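PDB 3VRC: cytochrome c' from Thermochromatium tepidum, which carries a covalently bound haem c in a four-helix bundle and probably takes part in electron transport in a thermophilic purple photosynthetic bacterium. Local coordinates for the interface of chains A and B. Numbering follows the deposited sequence. Chains: chain A/B, Cytochrome c'.

Contact 1: the interface of chains A and B. Residues chain A 18, 45, 49; chain B 14-15, 49, 52, 54.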
ATOM      1  N   PHE A  18       4.900   2.357  -2.112  1.00  8.37           N
ATOM      2  CA  PHE A  18       3.634   3.052  -1.925  1.00  8.35           C
ATOM      3  C   PHE A  18       3.625   3.845  -0.640  1.00  7.86           C
ATOM      4  O   PHE A  18       3.110   4.979  -0.559  1.00  8.41           O
ATOM      5  CB  PHE A  18       2.443   2.087  -2.018  1.00  8.83           C
ATOM      6  CG  PHE A  18       1.183   2.799  -2.449  1.00  8.02           C
ATOM      7  CD1 PHE A  18       1.032   3.222  -3.777  1.00  8.70           C
ATOM      8  CD2 PHE A  18       0.174   3.086  -1.556  1.00  8.26           C
ATOM      9  CE1 PHE A  18      -0.104   3.873  -4.176  1.00  9.21           C
ATOM     10  CE2 PHE A  18      -0.952   3.769  -1.957  1.00  8.87           C
ATOM     11  CZ  PHE A  18      -1.087   4.202  -3.257  1.00  8.88           C
ATOM     12  N   VAL A  45      -2.353   5.294   4.955  1.00  7.78           N
ATOM     13  CA  VAL A  45      -1.601   4.333   4.149  1.00  7.77           C
ATOM     14  C   VAL A  45      -0.327   3.891   4.870  1.00  7.61           C
ATOM     15  O   VAL A  45      -0.019   2.710   4.887  1.00  7.67           O
ATOM     16  CB  VAL A  45      -1.226   4.950   2.765  1.00  8.19           C
ATOM     17  CG1 VAL A  45      -0.300   3.982   2.053  1.00  9.31           C
ATOM     18  CG2 VAL A  45      -2.475   5.203   1.950  1.00  8.94           C
ATOM     19  N   ILE A  49       0.201  -0.020   5.864  1.00  7.99           N
ATOM     20  CA  ILE A  49       1.255  -0.817   5.270  1.00  8.30           C
ATOM     21  C   ILE A  49       2.261  -1.253   6.355  1.00  7.27           C
ATOM     22  O   ILE A  49       2.714  -2.409   6.348  1.00  8.06           O
ATOM     23  CB  ILE A  49       1.899  -0.095   4.078  1.00  8.48           C
ATOM     24  CG1 ILE A  49       0.844   0.074   2.969  1.00  9.01           C
ATOM     25  CG2 ILE A  49       3.118  -0.874   3.599  1.00  9.28           C
ATOM     26  CD1 ILE A  49       1.372   0.797   1.710  1.00 10.05           C
TER
ATOM     27  N   ALA B  14       2.293  -0.292  -7.814  1.00  8.49           N
ATOM     28  CA  ALA B  14       2.625  -0.702  -6.454  1.00  8.42           C
ATOM     29  C   ALA B  14       1.373  -0.717  -5.585  1.00  7.90           C
ATOM     30  O   ALA B  14       1.160  -1.649  -4.766  1.00  8.97           O
ATOM     31  CB  ALA B  14       3.683   0.231  -5.852  1.00  9.41           C
ATOM     32  N   GLY B  15       0.554   0.329  -5.652  1.00  8.06           N
ATOM     33  CA  GLY B  15      -0.658   0.337  -4.841  1.00  8.74           C
ATOM     34  C   GLY B  15      -1.589  -0.802  -5.157  1.00  8.28           C
ATOM     35  O   GLY B  15      -2.118  -1.453  -4.254  1.00  8.32           O
ATOM     36  N   ILE B  49      -5.365   2.348   0.823  1.00  7.53           N
ATOM     37  CA  ILE B  49      -4.883   2.529  -0.553  1.00  7.96           C
ATOM     38  C   ILE B  49      -6.011   2.974  -1.477  1.00  7.92           C
ATOM     39  O   ILE B  49      -5.820   3.879  -2.307  1.00  8.60           O
ATOM     40  CB  ILE B  49      -4.189   1.294  -1.059  1.00  7.92           C
ATOM     41  CG1 ILE B  49      -2.920   1.010  -0.210  1.00  8.78           C
ATOM     42  CG2 ILE B  49      -3.860   1.437  -2.568  1.00  8.72           C
ATOM     43  CD1 ILE B  49      -2.153  -0.209  -0.633  1.00  9.69           C
ATOM     44  N   SER B  52      -6.464   6.795  -1.183  1.00 10.12           N
ATOM     45  CA  SER B  52      -5.207   7.522  -1.140  1.00 10.12           C
ATOM     46  C   SER B  52      -5.042   8.497  -2.248  1.00 11.74           C
ATOM     47  O   SER B  52      -3.996   9.139  -2.267  1.00 14.71           O
ATOM     48  CB  SER B  52      -4.021   6.512  -1.138  1.00 11.02           C
ATOM     49  OG  SER B  52      -3.905   5.811  -2.343  1.00 10.25           O
ATOM     50  N   MET B  54      -5.215   7.891  -5.777  1.00 11.83           N
ATOM     51  CA  MET B  54      -4.475   7.310  -6.900  0.50 11.73           C
ATOM     52  C   MET B  54      -4.787   7.956  -8.248  1.00 11.84           C
ATOM     53  O   MET B  54      -4.028   7.778  -9.191  1.00 12.53           O
ATOM     54  CB  MET B  54      -4.724   5.823  -6.950  0.50 12.00           C
ATOM     55  CG  MET B  54      -4.043   5.106  -5.769  0.50 10.78           C
ATOM     56  SD  MET B  54      -4.326   3.346  -5.753  0.50 11.63           S
ATOM     57  CE  MET B  54      -3.562   2.876  -7.305  0.50  9.85           C
TER
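The phenyl ring of A:Phe18 settles into a shallow socket of chain B built by B:Gly15, B:Ile49, B:Ser52 and B:Met54. Cytochromes c' are four-helix-bundle haem proteins, many of them dimeric, and this patch probably belongs to the dimer interface, where helices 5-31 and 36-50 of the two copies meet. One face of the ring lies under the backbone of B:Gly15, whose CA stands 3.8 Å from the centroid of the A:Phe18 ring in a CH-pi contact displaced toward CD1 and CE1. With no side chain on this glycine, the ring can approach the helix backbone itself. B:Ile49 comes from the same side of the ring but beyond its rim, crossing obliquely, and its branch methyl CG2 is 3.8 Å from CE2 of A:Phe18. At the far edge, in the plane of the ring, the hydroxyl OG of B:Ser52 lies 3.4 Å from CZ of A:Phe18. B:Met54 adds its CG near the same CZ, at 4.0 Å. Next to the ring, the CG2 methyl of A:Val45 packs on CB of B:Ser52 at 3.7 Å. The ring reaches across because CG of A:Phe18 is roughly anti to the backbone N (chi1 -154°). Behind the first shell, OG of B:Ser52 donates a hydrogen bond of 2.7 Å to the carbonyl O of B:Ile49. The bond, with a C=O...donor angle of 129°, holds the hydroxyl beside the ring.

Contact 2: the interface of chains A and B. Residues chain A 18, 21; chain B 3, 11, 15, 54, 57.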
ATOM      1  N   PHE A  18       4.900   2.357  -2.112  1.00  8.37           N
ATOM      2  CA  PHE A  18       3.634   3.052  -1.925  1.00  8.35           C
ATOM      3  C   PHE A  18       3.625   3.845  -0.640  1.00  7.86           C
ATOM      4  O   PHE A  18       3.110   4.979  -0.559  1.00  8.41           O
ATOM      5  CB  PHE A  18       2.443   2.087  -2.018  1.00  8.83           C
ATOM      6  CG  PHE A  18       1.183   2.799  -2.449  1.00  8.02           C
ATOM      7  CD1 PHE A  18       1.032   3.222  -3.777  1.00  8.70           C
ATOM      8  CD2 PHE A  18       0.174   3.086  -1.556  1.00  8.26           C
ATOM      9  CE1 PHE A  18      -0.104   3.873  -4.176  1.00  9.21           C
ATOM     10  CE2 PHE A  18      -0.952   3.769  -1.957  1.00  8.87           C
ATOM     11  CZ  PHE A  18      -1.087   4.202  -3.257  1.00  8.88           C
ATOM     12  N   TRP A  21       5.516   7.135  -1.387  1.00  8.39           N
ATOM     13  CA  TRP A  21       4.712   8.144  -2.069  1.00  8.27           C
ATOM     14  C   TRP A  21       3.879   8.906  -1.065  1.00  7.96           C
ATOM     15  O   TRP A  21       3.748  10.137  -1.083  1.00  8.47           O
ATOM     16  CB  TRP A  21       3.845   7.446  -3.127  1.00  9.48           C
ATOM     17  CG  TRP A  21       2.969   8.408  -3.877  1.00  8.63           C
ATOM     18  CD1 TRP A  21       3.382   9.536  -4.556  1.00  9.53           C
ATOM     19  CD2 TRP A  21       1.540   8.341  -4.007  1.00  9.34           C
ATOM     20  NE1 TRP A  21       2.290  10.180  -5.077  1.00 11.16           N
ATOM     21  CE2 TRP A  21       1.152   9.456  -4.800  1.00 10.31           C
ATOM     22  CE3 TRP A  21       0.543   7.455  -3.559  1.00 10.33           C
ATOM     23  CZ2 TRP A  21      -0.175   9.699  -5.114  1.00 13.10           C
ATOM     24  CZ3 TRP A  21      -0.785   7.700  -3.881  1.00 12.37           C
ATOM     25  CH2 TRP A  21      -1.143   8.821  -4.640  1.00 13.21           C
TER
ATOM     26  N   LEU B   3       6.067  13.591  -9.601  1.00 21.59           N
ATOM     27  CA  LEU B   3       6.362  12.311 -10.196  0.80 17.57           C
ATOM     28  C   LEU B   3       6.353  12.380 -11.710  1.00 15.96           C
ATOM     29  O   LEU B   3       5.382  12.858 -12.306  1.00 17.68           O
ATOM     30  CB  LEU B   3       5.340  11.283  -9.710  0.80 17.70           C
ATOM     31  CG  LEU B   3       5.618  10.580  -8.397  0.80 19.26           C
ATOM     32  CD1 LEU B   3       5.645  11.504  -7.196  0.80 23.61           C
ATOM     33  CD2 LEU B   3       4.503   9.544  -8.238  0.80 17.73           C
ATOM     34  N   THR B  11       4.174   3.726  -9.360  1.00  8.43           N
ATOM     35  CA  THR B  11       3.540   3.947  -8.054  1.00  8.80           C
ATOM     36  C   THR B  11       2.111   3.381  -8.056  1.00  8.55           C
ATOM     37  O   THR B  11       1.687   2.778  -7.059  1.00  8.87           O
ATOM     38  CB  THR B  11       3.587   5.384  -7.662  1.00  9.76           C
ATOM     39  OG1 THR B  11       4.970   5.836  -7.629  1.00 11.80           O
ATOM     40  CG2 THR B  11       2.996   5.637  -6.266  1.00 10.58           C
ATOM     41  N   GLY B  15       0.554   0.329  -5.652  1.00  8.06           N
ATOM     42  CA  GLY B  15      -0.658   0.337  -4.841  1.00  8.74           C
ATOM     43  C   GLY B  15      -1.589  -0.802  -5.157  1.00  8.28           C
ATOM     44  O   GLY B  15      -2.118  -1.453  -4.254  1.00  8.32           O
ATOM     45  N   MET B  54      -5.215   7.891  -5.777  1.00 11.83           N
ATOM     46  CA  MET B  54      -4.475   7.310  -6.900  0.50 11.73           C
ATOM     47  C   MET B  54      -4.787   7.956  -8.248  1.00 11.84           C
ATOM     48  O   MET B  54      -4.028   7.778  -9.191  1.00 12.53           O
ATOM     49  CB  MET B  54      -4.724   5.823  -6.950  0.50 12.00           C
ATOM     50  CG  MET B  54      -4.043   5.106  -5.769  0.50 10.78           C
ATOM     51  SD  MET B  54      -4.326   3.346  -5.753  0.50 11.63           S
ATOM     52  CE  MET B  54      -3.562   2.876  -7.305  0.50  9.85           C
ATOM     53  N   LEU B  57      -2.084   9.715 -10.114  1.00 12.48           N
ATOM     54  CA  LEU B  57      -1.067   8.908 -10.777  1.00 12.09           C
ATOM     55  C   LEU B  57      -1.399   8.572 -12.249  1.00 11.92           C
ATOM     56  O   LEU B  57      -0.749   7.724 -12.865  1.00 11.80           O
ATOM     57  CB  LEU B  57      -0.828   7.632  -9.971  1.00 11.62           C
ATOM     58  CG  LEU B  57      -0.430   7.854  -8.517  1.00 11.97           C
ATOM     59  CD1 LEU B  57      -0.448   6.565  -7.711  1.00 12.38           C
ATOM     60  CD2 LEU B  57       0.945   8.495  -8.422  1.00 13.61           C
TER
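A:Trp21 lays its indole against B:Thr11, B:Leu57 and B:Leu3, with the A:Phe18 ring alongside. At the root of the side chain, CB of A:Trp21 is 3.7 Å from the CG2 methyl of B:Thr11, and the same methyl then slides over the five-membered ring near CG and CD2. CG anti to the backbone N (chi1 179°) carries the indole out from helix 5-31 to chain B. CD1 comes next and meets the CD2 methyl of B:Leu3 at 3.8 Å; the ring nitrogen NE1 has both leucines near it, with CD2 of B:Leu3 at 3.9 Å. Farther out, CE2 and CZ2 pack on B:Leu57, whose CD2 is 3.7 Å from CZ2 of A:Trp21. At the tip, CH2 and CZ3 face the other methyl, CD1 of B:Leu57, which sits 4.0 Å from the centroid of the A:Trp21 six-membered ring as a CH-pi contact. B:Thr11 and B:Leu57 thus share one face of the indole, and CD2 of B:Leu3 approaches from the same side past the pyrrole rim. B:Thr11 also turns its carbonyl O toward CD1 of A:Phe18, 3.4 Å away. With an alanine here in place of A:Trp21, the methyls of B:Thr11, B:Leu57 and B:Leu3 would probably lose the flat wall they rest on, opening a gap between the chains. For the protein, this broad aromatic patch most likely stabilises the pairing of two haem-carrying bundles.

Contact 3: the interface of chains A and B. Residues chain A 15, 48-49, 52, 54; chain B 18, 45, 49.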
ATOM      1  N   GLY A  15       4.994  -2.390  -1.305  1.00  8.55           N
ATOM      2  CA  GLY A  15       4.606  -1.767  -0.048  1.00  8.41           C
ATOM      3  C   GLY A  15       5.470  -0.567   0.308  1.00  7.47           C
ATOM      4  O   GLY A  15       5.009   0.502   0.698  1.00  7.79           O
ATOM      5  N   ALA A  48      -1.180   1.609   7.746  1.00  8.28           N
ATOM      6  CA  ALA A  48      -1.729   0.329   7.329  1.00  8.49           C
ATOM      7  C   ALA A  48      -0.626  -0.566   6.763  1.00  8.14           C
ATOM      8  O   ALA A  48      -0.518  -1.754   7.097  1.00  8.81           O
ATOM      9  CB  ALA A  48      -2.880   0.466   6.342  1.00  9.82           C
ATOM     10  N   ILE A  49       0.201  -0.020   5.864  1.00  7.99           N
ATOM     11  CA  ILE A  49       1.255  -0.817   5.270  1.00  8.30           C
ATOM     12  C   ILE A  49       2.261  -1.253   6.355  1.00  7.27           C
ATOM     13  O   ILE A  49       2.714  -2.409   6.348  1.00  8.06           O
ATOM     14  CB  ILE A  49       1.899  -0.095   4.078  1.00  8.48           C
ATOM     15  CG1 ILE A  49       0.844   0.074   2.969  1.00  9.01           C
ATOM     16  CG2 ILE A  49       3.118  -0.874   3.599  1.00  9.28           C
ATOM     17  CD1 ILE A  49       1.372   0.797   1.710  1.00 10.05           C
ATOM     18  N   SER A  52       0.994  -4.443   8.183  1.00  9.34           N
ATOM     19  CA  SER A  52       0.362  -5.400   7.288  1.00 10.20           C
ATOM     20  C   SER A  52       1.075  -6.723   7.263  1.00  9.97           C
ATOM     21  O   SER A  52       0.796  -7.543   6.398  1.00 12.29           O
ATOM     22  CB  SER A  52       0.302  -4.774   5.861  1.00 11.96           C
ATOM     23  OG  SER A  52       1.568  -4.625   5.293  1.00 11.56           O
ATOM     24  N   MET A  54       4.397  -7.437   6.771  1.00  9.61           N
ATOM     25  CA  MET A  54       5.382  -7.532   5.683  1.00 10.04           C
ATOM     26  C   MET A  54       6.564  -8.474   6.013  1.00  9.87           C
ATOM     27  O   MET A  54       7.219  -8.907   5.067  1.00 10.55           O
ATOM     28  CB  MET A  54       5.909  -6.159   5.300  1.00 11.27           C
ATOM     29  CG  MET A  54       4.849  -5.296   4.597  1.00 11.82           C
ATOM     30  SD  MET A  54       5.421  -3.638   4.201  1.00 10.85           S
ATOM     31  CE  MET A  54       6.714  -3.980   3.008  1.00 12.42           C
TER
ATOM     32  N   PHE B  18      -0.139  -4.123  -3.852  1.00  8.41           N
ATOM     33  CA  PHE B  18      -0.190  -4.297  -2.429  1.00  8.66           C
ATOM     34  C   PHE B  18      -1.614  -4.522  -1.952  1.00  8.91           C
ATOM     35  O   PHE B  18      -1.846  -5.312  -1.018  1.00  9.03           O
ATOM     36  CB  PHE B  18       0.497  -3.085  -1.723  1.00  9.60           C
ATOM     37  CG  PHE B  18       1.067  -3.496  -0.406  1.00  8.65           C
ATOM     38  CD1 PHE B  18       2.216  -4.257  -0.341  1.00  9.12           C
ATOM     39  CD2 PHE B  18       0.454  -3.166   0.812  1.00  8.09           C
ATOM     40  CE1 PHE B  18       2.777  -4.678   0.852  1.00  9.54           C
ATOM     41  CE2 PHE B  18       0.999  -3.584   2.002  1.00  8.59           C
ATOM     42  CZ  PHE B  18       2.147  -4.348   2.033  1.00  8.95           C
ATOM     43  N   VAL B  45      -5.394  -1.964   4.964  1.00  7.92           N
ATOM     44  CA  VAL B  45      -4.560  -1.641   3.796  1.00  8.83           C
ATOM     45  C   VAL B  45      -5.462  -1.309   2.599  1.00  8.18           C
ATOM     46  O   VAL B  45      -5.239  -0.324   1.871  1.00  8.32           O
ATOM     47  CB  VAL B  45      -3.611  -2.769   3.437  1.00  8.37           C
ATOM     48  CG1 VAL B  45      -2.949  -2.475   2.095  1.00  9.44           C
ATOM     49  CG2 VAL B  45      -2.550  -2.956   4.500  1.00  9.75           C
ATOM     50  N   ILE B  49      -5.365   2.348   0.823  1.00  7.53           N
ATOM     51  CA  ILE B  49      -4.883   2.529  -0.553  1.00  7.96           C
ATOM     52  C   ILE B  49      -6.011   2.974  -1.477  1.00  7.92           C
ATOM     53  O   ILE B  49      -5.820   3.879  -2.307  1.00  8.60           O
ATOM     54  CB  ILE B  49      -4.189   1.294  -1.059  1.00  7.92           C
ATOM     55  CG1 ILE B  49      -2.920   1.010  -0.210  1.00  8.78           C
ATOM     56  CG2 ILE B  49      -3.860   1.437  -2.568  1.00  8.72           C
ATOM     57  CD1 ILE B  49      -2.153  -0.209  -0.633  1.00  9.69           C
TER
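B:Phe18 and A:Gly15 supply the ring contact of this patch, in which helices 5-31 and 36-50 of the two bundles pack together in what is probably the dimer interface. The A:Gly15 CA stands 3.8 Å from the centroid of the B:Phe18 ring, a CH-pi contact shifted toward the CD1 side of the face. Apolar packing surrounds it. The CG1 of A:Ile49 runs obliquely past the ring and comes within 3.8 Å of CE2 of B:Phe18, while the CG2 branch of the same isoleucine touches CE2 and CZ. A:Met54 approaches at about a right angle, with CG at 3.8 Å from CZ of B:Phe18. A second apolar cluster forms around B:Val45, whose CG2 lies beside the backbone N, since CG1 takes the anti position (chi1 171°). That methyl lies 3.6 Å from CB of A:Ser52, and A:Ala48 presses its CB against the backbone of B:Val45. Among polar groups, OG of A:Ser52 sits at the edge of the B:Phe18 ring, in its plane, 3.3 Å from CZ. A hydrogen bond of 2.7 Å to the carbonyl O of A:Ile49 holds this hydroxyl; the donor is tilted 20° from the carbonyl plane. The backbone O of A:Ala48 also faces CG2 of B:Val45. Where the twin helices 36-50 converge, the CD1 methyls of A:Ile49 and B:Ile49 stand 4.4 Å apart.

Contact 4: the interface of chains A and B. Residues chain A 3, 11, 52, 54, 57; chain B 18, 21.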
ATOM      1  N   LEU A   3       2.817 -17.134  -1.539  1.00 18.24           N
ATOM      2  CA  LEU A   3       3.514 -16.325  -2.580  1.00 16.03           C
ATOM      3  C   LEU A   3       4.849 -16.974  -2.944  1.00 14.26           C
ATOM      4  O   LEU A   3       5.608 -17.414  -2.023  1.00 15.64           O
ATOM      5  CB  LEU A   3       3.801 -14.904  -2.075  1.00 15.19           C
ATOM      6  CG  LEU A   3       2.698 -13.893  -2.273  1.00 17.76           C
ATOM      7  CD1 LEU A   3       1.411 -14.261  -1.580  1.00 24.17           C
ATOM      8  CD2 LEU A   3       3.162 -12.515  -1.835  1.00 16.56           C
ATOM      9  N   THR A  11       6.180  -7.845  -3.932  1.00 10.22           N
ATOM     10  CA  THR A  11       5.146  -7.318  -3.031  1.00  9.69           C
ATOM     11  C   THR A  11       5.748  -6.437  -1.949  1.00  8.57           C
ATOM     12  O   THR A  11       5.189  -5.374  -1.624  1.00  8.81           O
ATOM     13  CB  THR A  11       4.327  -8.485  -2.434  1.00 11.75           C
ATOM     14  OG1 THR A  11       3.725  -9.198  -3.520  1.00 13.41           O
ATOM     15  CG2 THR A  11       3.169  -7.926  -1.550  1.00 11.08           C
ATOM     16  N   SER A  52       0.994  -4.443   8.183  1.00  9.34           N
ATOM     17  CA  SER A  52       0.362  -5.400   7.288  1.00 10.20           C
ATOM     18  C   SER A  52       1.075  -6.723   7.263  1.00  9.97           C
ATOM     19  O   SER A  52       0.796  -7.543   6.398  1.00 12.29           O
ATOM     20  CB  SER A  52       0.302  -4.774   5.861  1.00 11.96           C
ATOM     21  OG  SER A  52       1.568  -4.625   5.293  1.00 11.56           O
ATOM     22  N   MET A  54       4.397  -7.437   6.771  1.00  9.61           N
ATOM     23  CA  MET A  54       5.382  -7.532   5.683  1.00 10.04           C
ATOM     24  C   MET A  54       6.564  -8.474   6.013  1.00  9.87           C
ATOM     25  O   MET A  54       7.219  -8.907   5.067  1.00 10.55           O
ATOM     26  CB  MET A  54       5.909  -6.159   5.300  1.00 11.27           C
ATOM     27  CG  MET A  54       4.849  -5.296   4.597  1.00 11.82           C
ATOM     28  SD  MET A  54       5.421  -3.638   4.201  1.00 10.85           S
ATOM     29  CE  MET A  54       6.714  -3.980   3.008  1.00 12.42           C
ATOM     30  N   LEU A  57       6.922 -11.487   3.909  1.00 10.90           N
ATOM     31  CA  LEU A  57       7.445 -11.303   2.539  1.00 11.48           C
ATOM     32  C   LEU A  57       8.977 -11.580   2.517  1.00 11.10           C
ATOM     33  O   LEU A  57       9.583 -11.333   1.465  1.00 11.57           O
ATOM     34  CB  LEU A  57       7.078  -9.932   1.987  1.00 11.18           C
ATOM     35  CG  LEU A  57       5.532  -9.685   1.955  1.00 11.00           C
ATOM     36  CD1 LEU A  57       5.282  -8.247   1.635  1.00 12.35           C
ATOM     37  CD2 LEU A  57       4.846 -10.666   1.009  1.00 13.68           C
TER
ATOM     38  N   PHE B  18      -0.139  -4.123  -3.852  1.00  8.41           N
ATOM     39  CA  PHE B  18      -0.190  -4.297  -2.429  1.00  8.66           C
ATOM     40  C   PHE B  18      -1.614  -4.522  -1.952  1.00  8.91           C
ATOM     41  O   PHE B  18      -1.846  -5.312  -1.018  1.00  9.03           O
ATOM     42  CB  PHE B  18       0.497  -3.085  -1.723  1.00  9.60           C
ATOM     43  CG  PHE B  18       1.067  -3.496  -0.406  1.00  8.65           C
ATOM     44  CD1 PHE B  18       2.216  -4.257  -0.341  1.00  9.12           C
ATOM     45  CD2 PHE B  18       0.454  -3.166   0.812  1.00  8.09           C
ATOM     46  CE1 PHE B  18       2.777  -4.678   0.852  1.00  9.54           C
ATOM     47  CE2 PHE B  18       0.999  -3.584   2.002  1.00  8.59           C
ATOM     48  CZ  PHE B  18       2.147  -4.348   2.033  1.00  8.95           C
ATOM     49  N   TRP B  21      -2.377  -8.245  -2.605  1.00  9.11           N
ATOM     50  CA  TRP B  21      -1.821  -9.174  -1.612  1.00  8.98           C
ATOM     51  C   TRP B  21      -2.732  -9.217  -0.378  1.00  8.72           C
ATOM     52  O   TRP B  21      -3.016 -10.308   0.146  1.00  9.43           O
ATOM     53  CB  TRP B  21      -0.431  -8.674  -1.220  1.00  9.34           C
ATOM     54  CG  TRP B  21       0.187  -9.527  -0.159  1.00  9.49           C
ATOM     55  CD1 TRP B  21       0.313 -10.867  -0.126  1.00 10.12           C
ATOM     56  CD2 TRP B  21       0.763  -9.072   1.079  1.00  9.93           C
ATOM     57  NE1 TRP B  21       0.889 -11.302   1.044  1.00 11.23           N
ATOM     58  CE2 TRP B  21       1.191 -10.219   1.788  1.00 10.42           C
ATOM     59  CE3 TRP B  21       0.969  -7.804   1.642  1.00 10.77           C
ATOM     60  CZ2 TRP B  21       1.804 -10.124   3.046  1.00 11.53           C
ATOM     61  CZ3 TRP B  21       1.549  -7.713   2.899  1.00 12.19           C
ATOM     62  CH2 TRP B  21       1.960  -8.867   3.573  1.00 11.95           C
TER
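The carbonyl O of A:Thr11 faces the edge of the B:Phe18 ring and lies in its plane, 3.4 Å from CD1 and slightly farther from CE1. These aromatic C-H groups approach a backbone oxygen of helix 5-31, whose two copies pack together in this probable dimer interface of the cytochrome c' four-helix bundle. The CG2 methyl of A:Thr11, anti to its own backbone N (chi1 of OG1 -60°), wedges between two aromatic side chains. It is 4.0 Å from CD1 of B:Phe18 and lies over the indole of B:Trp21, at 3.7 Å from CG. Farther along that indole face, A:Leu57 comes from the opposite direction and sets its CD2 methyl 3.7 Å from CZ2 of B:Trp21. A:Leu3 comes onto the same face beyond the pyrrole rim, nearly perpendicular to the indole side chain, its CD2 methyl 3.7 Å from CD1 of B:Trp21 and its CD1 methyl nearer the ring plane. The indole extends toward chain A because CG of B:Trp21 is anti to the backbone N (chi1 177°). Its outer rim passes the backbone carbonyl of A:Ser52, whose O is 3.3 Å from CH2 of B:Trp21 and lies on the other side of the ring plane from A:Thr11. A serine in place of B:Trp21 is likely to take from A:Leu3 and A:Leu57 the indole surface they pack on, and to leave the A:Thr11 methyl without cover on that side.

Contact 1 and contact 2 lie about 7 Å apart between the centres of their C-alpha atoms and share A:Phe18, B:Gly15 and B:Met54; contact 3 and contact 4, also about 7 Å apart, have A:Ser52, A:Met54 and B:Phe18 in common. Exchanging the chains relates the first pair to the second. Contact 1 and contact 3 meet through both copies of Ile49, near the two-fold axis, whereas the tryptophan patches of contact 2 and contact 4 are about 17 Å apart at the flanks. Together they form a largely apolar seam on helices 5-31 and 36-50, with 3-10 helix 54-57 and Leu3 at its margins, consistent with a symmetric dimer.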